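PDB 7FE6: AvmM from Streptomyces sp. NBRC 109436, which catalyses macrocyclization in alchivemycin A biosynthesis through dehydration and Michael-type addition. Local coordinates for residues I35-T40 with F187-G192; S67-L72 with G147-H152; R74-L79 with A143-I148. All coordinates share one frame; numbering follows the deposited sequence.

Contact 1. Residues I35-T40 with F187-G192; sequences ITPGET and FRLGEG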
loop_
_atom_site.group_PDB
_atom_site.type_symbol
_atom_site.label_atom_id
_atom_site.label_comp_id
_atom_site.label_asym_id
_atom_site.label_seq_id
_atom_site.Cartn_x
_atom_site.Cartn_y
_atom_site.Cartn_z
ATOM N N ILE A 35 3.012 3.717 16.742
ATOM C CA ILE A 35 1.856 4.325 17.382
ATOM C C ILE A 35 2.229 4.689 18.814
ATOM O O ILE A 35 2.767 3.857 19.557
ATOM C CB ILE A 35 0.636 3.387 17.340
ATOM C CG1 ILE A 35 0.103 3.273 15.895
ATOM C CG2 ILE A 35 -0.422 3.860 18.321
ATOM C CD1 ILE A 35 -0.930 2.208 15.662
ATOM N N THR A 36 1.960 5.922 19.196
ATOM C CA THR A 36 2.272 6.340 20.555
ATOM C C THR A 36 1.170 5.890 21.504
ATOM O O THR A 36 -0.004 6.179 21.255
ATOM C CB THR A 36 2.426 7.853 20.642
ATOM O OG1 THR A 36 3.540 8.263 19.849
ATOM C CG2 THR A 36 2.628 8.300 22.094
ATOM N N PRO A 37 1.505 5.227 22.610
ATOM C CA PRO A 37 0.480 4.867 23.592
ATOM C C PRO A 37 -0.303 6.085 24.044
ATOM O O PRO A 37 0.250 7.181 24.193
ATOM C CB PRO A 37 1.292 4.261 24.741
ATOM C CG PRO A 37 2.475 3.719 24.093
ATOM C CD PRO A 37 2.807 4.633 22.947
ATOM N N GLY A 38 -1.622 5.898 24.174
ATOM C CA GLY A 38 -2.511 6.926 24.653
ATOM C C GLY A 38 -3.002 7.858 23.578
ATOM O O GLY A 38 -4.012 8.541 23.779
ATOM N N GLU A 39 -2.316 7.885 22.437
ATOM C CA GLU A 39 -2.566 8.815 21.350
ATOM C C GLU A 39 -3.595 8.230 20.393
ATOM O O GLU A 39 -3.656 7.013 20.201
ATOM C CB GLU A 39 -1.244 9.115 20.628
ATOM C CG GLU A 39 -1.370 9.803 19.264
ATOM C CD GLU A 39 -0.094 9.685 18.413
ATOM O OE1 GLU A 39 0.322 8.541 18.040
ATOM O OE2 GLU A 39 0.507 10.755 18.149
ATOM N N THR A 40 -4.402 9.103 19.789
ATOM C CA THR A 40 -5.409 8.688 18.811
ATOM C C THR A 40 -4.901 8.908 17.387
ATOM O O THR A 40 -4.475 10.010 17.029
ATOM C CB THR A 40 -6.733 9.443 19.008
ATOM O OG1 THR A 40 -7.306 9.139 20.294
ATOM C CG2 THR A 40 -7.741 9.078 17.909
ATOM N N PHE A 187 3.442 -2.639 12.869
ATOM C CA PHE A 187 3.757 -1.400 13.558
ATOM C C PHE A 187 4.379 -1.756 14.894
ATOM O O PHE A 187 4.483 -2.929 15.253
ATOM C CB PHE A 187 2.499 -0.525 13.714
ATOM C CG PHE A 187 1.466 -1.099 14.650
ATOM C CD1 PHE A 187 0.573 -2.060 14.212
ATOM C CD2 PHE A 187 1.373 -0.646 15.971
ATOM C CE1 PHE A 187 -0.386 -2.584 15.081
ATOM C CE2 PHE A 187 0.438 -1.158 16.838
ATOM C CZ PHE A 187 -0.453 -2.129 16.398
ATOM N N ARG A 188 4.886 -0.744 15.580
ATOM C CA ARG A 188 5.236 -0.845 16.983
ATOM C C ARG A 188 4.327 0.082 17.774
ATOM O O ARG A 188 3.943 1.157 17.293
ATOM C CB ARG A 188 6.696 -0.477 17.222
ATOM C CG ARG A 188 7.692 -1.500 16.718
ATOM C CD ARG A 188 9.061 -1.194 17.279
ATOM N NE ARG A 188 9.460 0.186 17.003
ATOM C CZ ARG A 188 9.446 1.174 17.902
ATOM N NH1 ARG A 188 9.056 0.940 19.154
ATOM N NH2 ARG A 188 9.825 2.397 17.551
ATOM N N LEU A 189 3.998 -0.325 18.993
ATOM C CA LEU A 189 3.250 0.516 19.927
ATOM C C LEU A 189 4.231 0.940 21.010
ATOM O O LEU A 189 4.549 0.156 21.910
ATOM C CB LEU A 189 2.064 -0.244 20.505
ATOM C CG LEU A 189 1.210 0.411 21.594
ATOM C CD1 LEU A 189 0.599 1.725 21.109
ATOM C CD2 LEU A 189 0.147 -0.570 22.137
ATOM N N GLY A 190 4.706 2.183 20.928
ATOM C CA GLY A 190 5.739 2.666 21.830
ATOM C C GLY A 190 6.397 3.972 21.425
ATOM O O GLY A 190 5.732 4.876 20.897
ATOM N N GLU A 191 7.698 4.098 21.704
ATOM C CA GLU A 191 8.433 5.329 21.429
ATOM C C GLU A 191 9.059 5.299 20.043
ATOM O O GLU A 191 9.489 4.251 19.547
ATOM C CB GLU A 191 9.535 5.596 22.462
ATOM C CG GLU A 191 9.056 6.062 23.810
ATOM C CD GLU A 191 10.209 6.237 24.789
ATOM O OE1 GLU A 191 11.373 6.370 24.323
ATOM O OE2 GLU A 191 9.955 6.246 26.017
ATOM N N GLY A 192 9.131 6.477 19.432
ATOM C CA GLY A 192 9.676 6.615 18.106
ATOM C C GLY A 192 11.182 6.486 18.070
ATOM O O GLY A 192 11.848 6.363 19.111
#
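Ile35 and Leu189 form a parallel beta bridge, their CA atoms 4.8 Å apart, where short strand 34-35 joins the end of strand 178-189 at one margin of a mixed sheet. Backbone bonds flank the pair: Ile35 N donates to Arg188 O at 2.8 Å, and Ile35 O receives Gly190 N at 2.9 Å. Both side chains rise from the same sheet face into buried surroundings. Ile35 CG1 lies beside its backbone N (chi1 -70°), and CD1 beyond it rests over one face of the Phe187 ring, a CH-pi contact with CD1 3.7 Å from Phe187 CD2. The other branch, Ile35 CG2, meets Leu189 CD1 at 3.7 Å; a beta-branched residue can thus serve two neighbours at once. In this beta sandwich the chain changes sheets here: the type II turn from Thr36 to Glu39 leads into strand 40-49 of the facing sheet. Pro37 and Gly38 suit its two central positions, one through its ring-restricted phi, the other through a positive phi of 86°. Pro37 CG also approaches Leu189 CD1 at 4.0 Å, while Pro37 CD lies 3.6 Å from Gly190 O. Arg188 forms salt bridges with Glu151 and with Glu42 of a second subunit.

Contact 2. Residues S67-L72 with G147-H152; sequences SDRDDL and GITSEH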
loop_
_atom_site.group_PDB
_atom_site.type_symbol
_atom_site.label_atom_id
_atom_site.label_comp_id
_atom_site.label_asym_id
_atom_site.label_seq_id
_atom_site.Cartn_x
_atom_site.Cartn_y
_atom_site.Cartn_z
ATOM N N SER A 67 2.493 -9.755 19.018
ATOM C CA SER A 67 3.303 -10.955 18.910
ATOM C C SER A 67 4.086 -11.256 20.182
ATOM O O SER A 67 4.603 -12.372 20.321
ATOM C CB SER A 67 4.288 -10.817 17.757
ATOM O OG SER A 67 5.324 -9.945 18.141
ATOM N N ASP A 68 4.210 -10.283 21.094
ATOM C CA ASP A 68 5.162 -10.356 22.197
ATOM C C ASP A 68 4.502 -10.224 23.561
ATOM O O ASP A 68 5.184 -9.923 24.545
ATOM C CB ASP A 68 6.249 -9.292 22.023
ATOM C CG ASP A 68 5.685 -7.888 21.868
ATOM O OD1 ASP A 68 4.465 -7.750 21.638
ATOM O OD2 ASP A 68 6.472 -6.918 21.949
ATOM N N ARG A 69 3.201 -10.471 23.645
ATOM C CA ARG A 69 2.478 -10.534 24.906
ATOM C C ARG A 69 1.076 -11.048 24.628
ATOM O O ARG A 69 0.555 -10.887 23.518
ATOM C CB ARG A 69 2.439 -9.169 25.584
ATOM C CG ARG A 69 1.940 -8.053 24.702
ATOM C CD ARG A 69 2.288 -6.725 25.336
ATOM N NE ARG A 69 1.662 -6.579 26.648
ATOM C CZ ARG A 69 1.894 -5.562 27.470
ATOM N NH1 ARG A 69 2.742 -4.604 27.126
ATOM N NH2 ARG A 69 1.288 -5.505 28.644
ATOM N N ASP A 70 0.457 -11.657 25.645
ATOM C CA ASP A 70 -0.862 -12.238 25.421
ATOM C C ASP A 70 -1.934 -11.649 26.334
ATOM O O ASP A 70 -3.040 -12.206 26.415
ATOM C CB ASP A 70 -0.828 -13.759 25.570
ATOM C CG ASP A 70 -0.281 -14.201 26.896
ATOM O OD1 ASP A 70 -0.356 -13.427 27.879
ATOM O OD2 ASP A 70 0.204 -15.349 26.957
ATOM N N ASP A 71 -1.658 -10.514 26.979
ATOM C CA ASP A 71 -2.611 -9.882 27.884
ATOM C C ASP A 71 -3.517 -8.849 27.214
ATOM O O ASP A 71 -4.425 -8.340 27.874
ATOM C CB ASP A 71 -1.864 -9.210 29.035
ATOM C CG ASP A 71 -0.711 -8.342 28.549
ATOM O OD1 ASP A 71 -0.194 -8.592 27.435
ATOM O OD2 ASP A 71 -0.333 -7.398 29.275
ATOM N N LEU A 72 -3.295 -8.500 25.950
ATOM C CA LEU A 72 -4.165 -7.532 25.286
ATOM C C LEU A 72 -5.614 -8.028 25.220
ATOM O O LEU A 72 -5.879 -9.204 24.948
ATOM C CB LEU A 72 -3.638 -7.230 23.876
ATOM C CG LEU A 72 -4.457 -6.340 22.929
ATOM C CD1 LEU A 72 -4.509 -4.912 23.452
ATOM C CD2 LEU A 72 -3.893 -6.366 21.497
ATOM N N GLY A 147 0.446 3.081 28.784
ATOM C CA GLY A 147 0.999 2.051 29.624
ATOM C C GLY A 147 0.965 0.654 29.053
ATOM O O GLY A 147 1.304 -0.295 29.771
ATOM N N ILE A 148 0.528 0.479 27.808
ATOM C CA ILE A 148 0.637 -0.808 27.136
ATOM C C ILE A 148 1.496 -0.603 25.897
ATOM O O ILE A 148 1.364 0.412 25.204
ATOM C CB ILE A 148 -0.752 -1.407 26.824
ATOM C CG1 ILE A 148 -0.629 -2.860 26.355
ATOM C CG2 ILE A 148 -1.524 -0.549 25.821
ATOM C CD1 ILE A 148 -1.953 -3.643 26.415
ATOM N N THR A 149 2.443 -1.515 25.677
ATOM C CA THR A 149 3.395 -1.395 24.583
ATOM C C THR A 149 3.528 -2.723 23.850
ATOM O O THR A 149 3.120 -3.779 24.349
ATOM C CB THR A 149 4.786 -0.981 25.067
ATOM O OG1 THR A 149 5.326 -2.015 25.903
ATOM C CG2 THR A 149 4.727 0.344 25.819
ATOM N N SER A 150 4.113 -2.653 22.651
ATOM C CA SER A 150 4.414 -3.855 21.892
ATOM C C SER A 150 5.510 -3.547 20.880
ATOM O O SER A 150 5.476 -2.503 20.227
ATOM C CB SER A 150 3.163 -4.382 21.187
ATOM O OG SER A 150 3.499 -5.485 20.377
ATOM N N GLU A 151 6.458 -4.462 20.733
ATOM C CA GLU A 151 7.564 -4.252 19.821
ATOM C C GLU A 151 7.396 -4.958 18.476
ATOM O O GLU A 151 8.231 -4.779 17.581
ATOM C CB GLU A 151 8.859 -4.640 20.530
ATOM C CG GLU A 151 9.177 -3.561 21.562
ATOM C CD GLU A 151 9.254 -2.193 20.869
ATOM O OE1 GLU A 151 10.151 -2.070 19.981
ATOM O OE2 GLU A 151 8.389 -1.300 21.120
ATOM N N HIS A 152 6.333 -5.734 18.303
ATOM C CA HIS A 152 5.971 -6.213 16.975
ATOM C C HIS A 152 4.498 -6.595 16.999
ATOM O O HIS A 152 4.116 -7.600 17.611
ATOM C CB HIS A 152 6.842 -7.381 16.519
ATOM C CG HIS A 152 6.342 -8.028 15.263
ATOM N ND1 HIS A 152 6.185 -7.333 14.079
ATOM C CD2 HIS A 152 5.902 -9.287 15.020
ATOM C CE1 HIS A 152 5.703 -8.146 13.155
ATOM N NE2 HIS A 152 5.521 -9.338 13.700
#
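Arg69 offers one guanidinium face to Ile148, whose CG1 lies over it, displaced toward the rim and 3.9 Å from Arg69 CZ. At the edge, Arg69 grips Asp71 of the same loop side-on with two nitrogens: NE binds OD1 and NH2 binds OD2, each through a syn lone pair and within the guanidinium plane. This nearly straight pair fixes the rotation of the guanidinium, while Arg69 NH1 donates to Thr149 O at 2.9 Å, an acceptor 26° out of that plane. The His152 ring is met at its edge by Ser67, with OG 3.2 Å from His152 CD2; His139 of a second subunit binds His152 ND1. The Asp68 carboxylate spans two donors on its syn sides: Ser150 OG reaches OD1 at 2.8 Å and Glu151 N reaches OD2 at 2.7 Å. His152 O accepts twice from Ser67, from N at 3.0 Å and from OG at 2.7 Å, as a small hydroxyl residue allows. Deeper, Leu72 CD1 and Ile148 CD1 touch at 4.1 Å, beside Phe66. Polar side chains of one loop binding backbone and hydroxyl groups of the other tie together the 57-66/77-83 and 135-144/153-162 strand connections at one end of the beta sandwich.

Contact 3. Residues R74-L79 with A143-I148; sequences REDFKL and AFREGI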
loop_
_atom_site.group_PDB
_atom_site.type_symbol
_atom_site.label_atom_id
_atom_site.label_comp_id
_atom_site.label_asym_id
_atom_site.label_seq_id
_atom_site.Cartn_x
_atom_site.Cartn_y
_atom_site.Cartn_z
ATOM N N ARG A 74 -9.904 -6.532 24.172
ATOM C CA ARG A 74 -10.659 -5.512 23.438
ATOM C C ARG A 74 -10.723 -4.199 24.211
ATOM O O ARG A 74 -10.677 -3.108 23.617
ATOM C CB ARG A 74 -12.076 -6.025 23.130
ATOM C CG ARG A 74 -13.024 -4.980 22.532
ATOM C CD ARG A 74 -12.503 -4.383 21.215
ATOM N NE ARG A 74 -13.433 -3.399 20.667
ATOM C CZ ARG A 74 -13.458 -2.114 21.014
ATOM N NH1 ARG A 74 -12.595 -1.649 21.912
ATOM N NH2 ARG A 74 -14.352 -1.290 20.469
ATOM N N GLU A 75 -10.844 -4.302 25.540
ATOM C CA GLU A 75 -10.959 -3.179 26.463
ATOM C C GLU A 75 -9.721 -2.290 26.527
ATOM O O GLU A 75 -9.835 -1.143 26.969
ATOM C CB GLU A 75 -11.259 -3.717 27.878
ATOM C CG GLU A 75 -12.649 -4.361 28.058
ATOM C CD GLU A 75 -12.827 -5.657 27.263
ATOM O OE1 GLU A 75 -11.966 -6.564 27.415
ATOM O OE2 GLU A 75 -13.813 -5.749 26.466
ATOM N N ASP A 76 -8.553 -2.766 26.095
ATOM C CA ASP A 76 -7.317 -1.997 26.261
ATOM C C ASP A 76 -7.139 -0.929 25.191
ATOM O O ASP A 76 -6.111 -0.230 25.183
ATOM C CB ASP A 76 -6.091 -2.913 26.233
ATOM C CG ASP A 76 -6.051 -3.863 27.393
ATOM O OD1 ASP A 76 -6.301 -3.414 28.535
ATOM O OD2 ASP A 76 -5.790 -5.065 27.143
ATOM N N PHE A 77 -8.084 -0.826 24.264
ATOM C CA PHE A 77 -8.025 0.185 23.231
ATOM C C PHE A 77 -9.426 0.706 22.937
ATOM O O PHE A 77 -10.439 0.084 23.266
ATOM C CB PHE A 77 -7.337 -0.359 21.972
ATOM C CG PHE A 77 -7.952 -1.624 21.405
ATOM C CD1 PHE A 77 -8.942 -1.560 20.426
ATOM C CD2 PHE A 77 -7.489 -2.877 21.797
ATOM C CE1 PHE A 77 -9.477 -2.718 19.882
ATOM C CE2 PHE A 77 -8.024 -4.034 21.247
ATOM C CZ PHE A 77 -9.017 -3.949 20.279
ATOM N N LYS A 78 -9.461 1.892 22.355
ATOM C CA LYS A 78 -10.694 2.488 21.877
ATOM C C LYS A 78 -10.702 2.453 20.358
ATOM O O LYS A 78 -9.673 2.691 19.713
ATOM C CB LYS A 78 -10.850 3.918 22.379
ATOM C CG LYS A 78 -11.138 3.985 23.835
ATOM C CD LYS A 78 -11.377 5.397 24.268
ATOM C CE LYS A 78 -11.582 5.434 25.758
ATOM N NZ LYS A 78 -12.823 4.712 26.195
ATOM N N LEU A 79 -11.870 2.138 19.795
ATOM C CA LEU A 79 -11.994 1.861 18.370
ATOM C C LEU A 79 -13.294 2.460 17.859
ATOM O O LEU A 79 -14.374 2.059 18.298
ATOM C CB LEU A 79 -11.953 0.353 18.100
ATOM C CG LEU A 79 -11.222 -0.140 16.840
ATOM C CD1 LEU A 79 -11.648 -1.563 16.488
ATOM C CD2 LEU A 79 -11.413 0.783 15.668
ATOM N N ALA A 143 -6.916 4.145 19.382
ATOM C CA ALA A 143 -6.067 4.605 20.468
ATOM C C ALA A 143 -5.876 3.449 21.436
ATOM O O ALA A 143 -6.855 2.832 21.865
ATOM C CB ALA A 143 -6.687 5.819 21.178
ATOM N N PHE A 144 -4.629 3.151 21.774
ATOM C CA PHE A 144 -4.357 2.209 22.845
ATOM C C PHE A 144 -4.193 2.966 24.146
ATOM O O PHE A 144 -3.722 4.106 24.163
ATOM C CB PHE A 144 -3.112 1.388 22.560
ATOM C CG PHE A 144 -3.256 0.497 21.378
ATOM C CD1 PHE A 144 -3.764 -0.795 21.525
ATOM C CD2 PHE A 144 -2.920 0.947 20.111
ATOM C CE1 PHE A 144 -3.905 -1.624 20.420
ATOM C CE2 PHE A 144 -3.063 0.124 19.008
ATOM C CZ PHE A 144 -3.551 -1.157 19.159
ATOM N N ARG A 145 -4.604 2.335 25.240
ATOM C CA ARG A 145 -4.463 2.999 26.519
ATOM C C ARG A 145 -2.982 3.208 26.814
ATOM O O ARG A 145 -2.122 2.450 26.357
ATOM C CB ARG A 145 -5.133 2.184 27.633
ATOM C CG ARG A 145 -4.485 0.832 27.907
ATOM C CD ARG A 145 -5.134 0.132 29.101
ATOM N NE ARG A 145 -4.438 -1.096 29.479
ATOM C CZ ARG A 145 -3.279 -1.116 30.130
ATOM N NH1 ARG A 145 -2.682 0.022 30.461
ATOM N NH2 ARG A 145 -2.707 -2.269 30.445
ATOM N N GLU A 146 -2.690 4.275 27.552
ATOM C CA GLU A 146 -1.335 4.519 28.013
ATOM C C GLU A 146 -0.854 3.334 28.834
ATOM O O GLU A 146 -1.636 2.664 29.517
ATOM C CB GLU A 146 -1.300 5.786 28.860
ATOM C CG GLU A 146 -1.330 7.063 28.060
ATOM C CD GLU A 146 -1.372 8.299 28.944
ATOM O OE1 GLU A 146 -1.185 8.156 30.177
ATOM O OE2 GLU A 146 -1.563 9.414 28.395
ATOM N N GLY A 147 0.446 3.081 28.784
ATOM C CA GLY A 147 0.999 2.051 29.624
ATOM C C GLY A 147 0.965 0.654 29.053
ATOM O O GLY A 147 1.304 -0.295 29.771
ATOM N N ILE A 148 0.528 0.479 27.808
ATOM C CA ILE A 148 0.637 -0.808 27.136
ATOM C C ILE A 148 1.496 -0.603 25.897
ATOM O O ILE A 148 1.364 0.412 25.204
ATOM C CB ILE A 148 -0.752 -1.407 26.824
ATOM C CG1 ILE A 148 -0.629 -2.860 26.355
ATOM C CG2 ILE A 148 -1.524 -0.549 25.821
ATOM C CD1 ILE A 148 -1.953 -3.643 26.415
#
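Asp76 and Arg145 lie side by side, pointing the same way, and close a salt bridge in which Arg145 NE meets Asp76 OD1 at 3.1 Å. Arg145 CG stands between its backbone N and carbonyl carbon (chi1 65°), and the chain then runs extended to NE, bringing that nitrogen alongside the aspartate. OD1 lies in the guanidinium plane, whereas NE approaches from above the carboxylate plane. Arg145 N also donates to Asp76 O at 3.0 Å, so Asp76 binds Arg145 by both backbone N and NE; Asp76 OD2 accepts from Arg73 N. Ile148 CB sits over the centre of the guanidinium. Phe77 and Phe144 form a non-hydrogen-bonded antiparallel pair. Phe77 CG lies between backbone N and carbonyl carbon (chi1 55°), Phe144 CG beside its backbone N; the side chains run side by side, large apolar groups suited to the buried face between the sheets. Phe77 CB touches Phe144 CD1 at 3.6 Å, with ring planes oblique at 57°. Lys78 and Ala143 make the hydrogen-bonded pair that follows, Lys78 N reaching Ala143 O at 2.8 Å. Both phenylalanine side chains touch Ile64 on strand 57-66 of the facing sheet, while Lys78 and Ala143, on the other face, pack against Tyr197 and Leu196 of a third subunit.

The three contacts cluster at one end of the beta sandwich, each centre about 11 Å from the other two. Contacts 2 and 3 share Gly147 and Ile148, and both are nested within the long loop closed by contact 1. Contact 1 reaches contact 2 through Leu189 N to Ser150 O at 2.9 Å, probably a hydrogen bond, and through the Arg188-Glu151 salt bridge. It reaches contact 3 through Gly38 N and Phe144 O, 2.8 Å apart, probably a hydrogen bond. Leu72 CD1 packs on Phe77 CD2 at 4.0 Å, joining contacts 2 and 3. Arg50, Val133 and Glu134 line the alchivemycin A pocket, beyond the opposite ends of strands 40-49 and 135-144, so this cluster is structural packing away from the ligand.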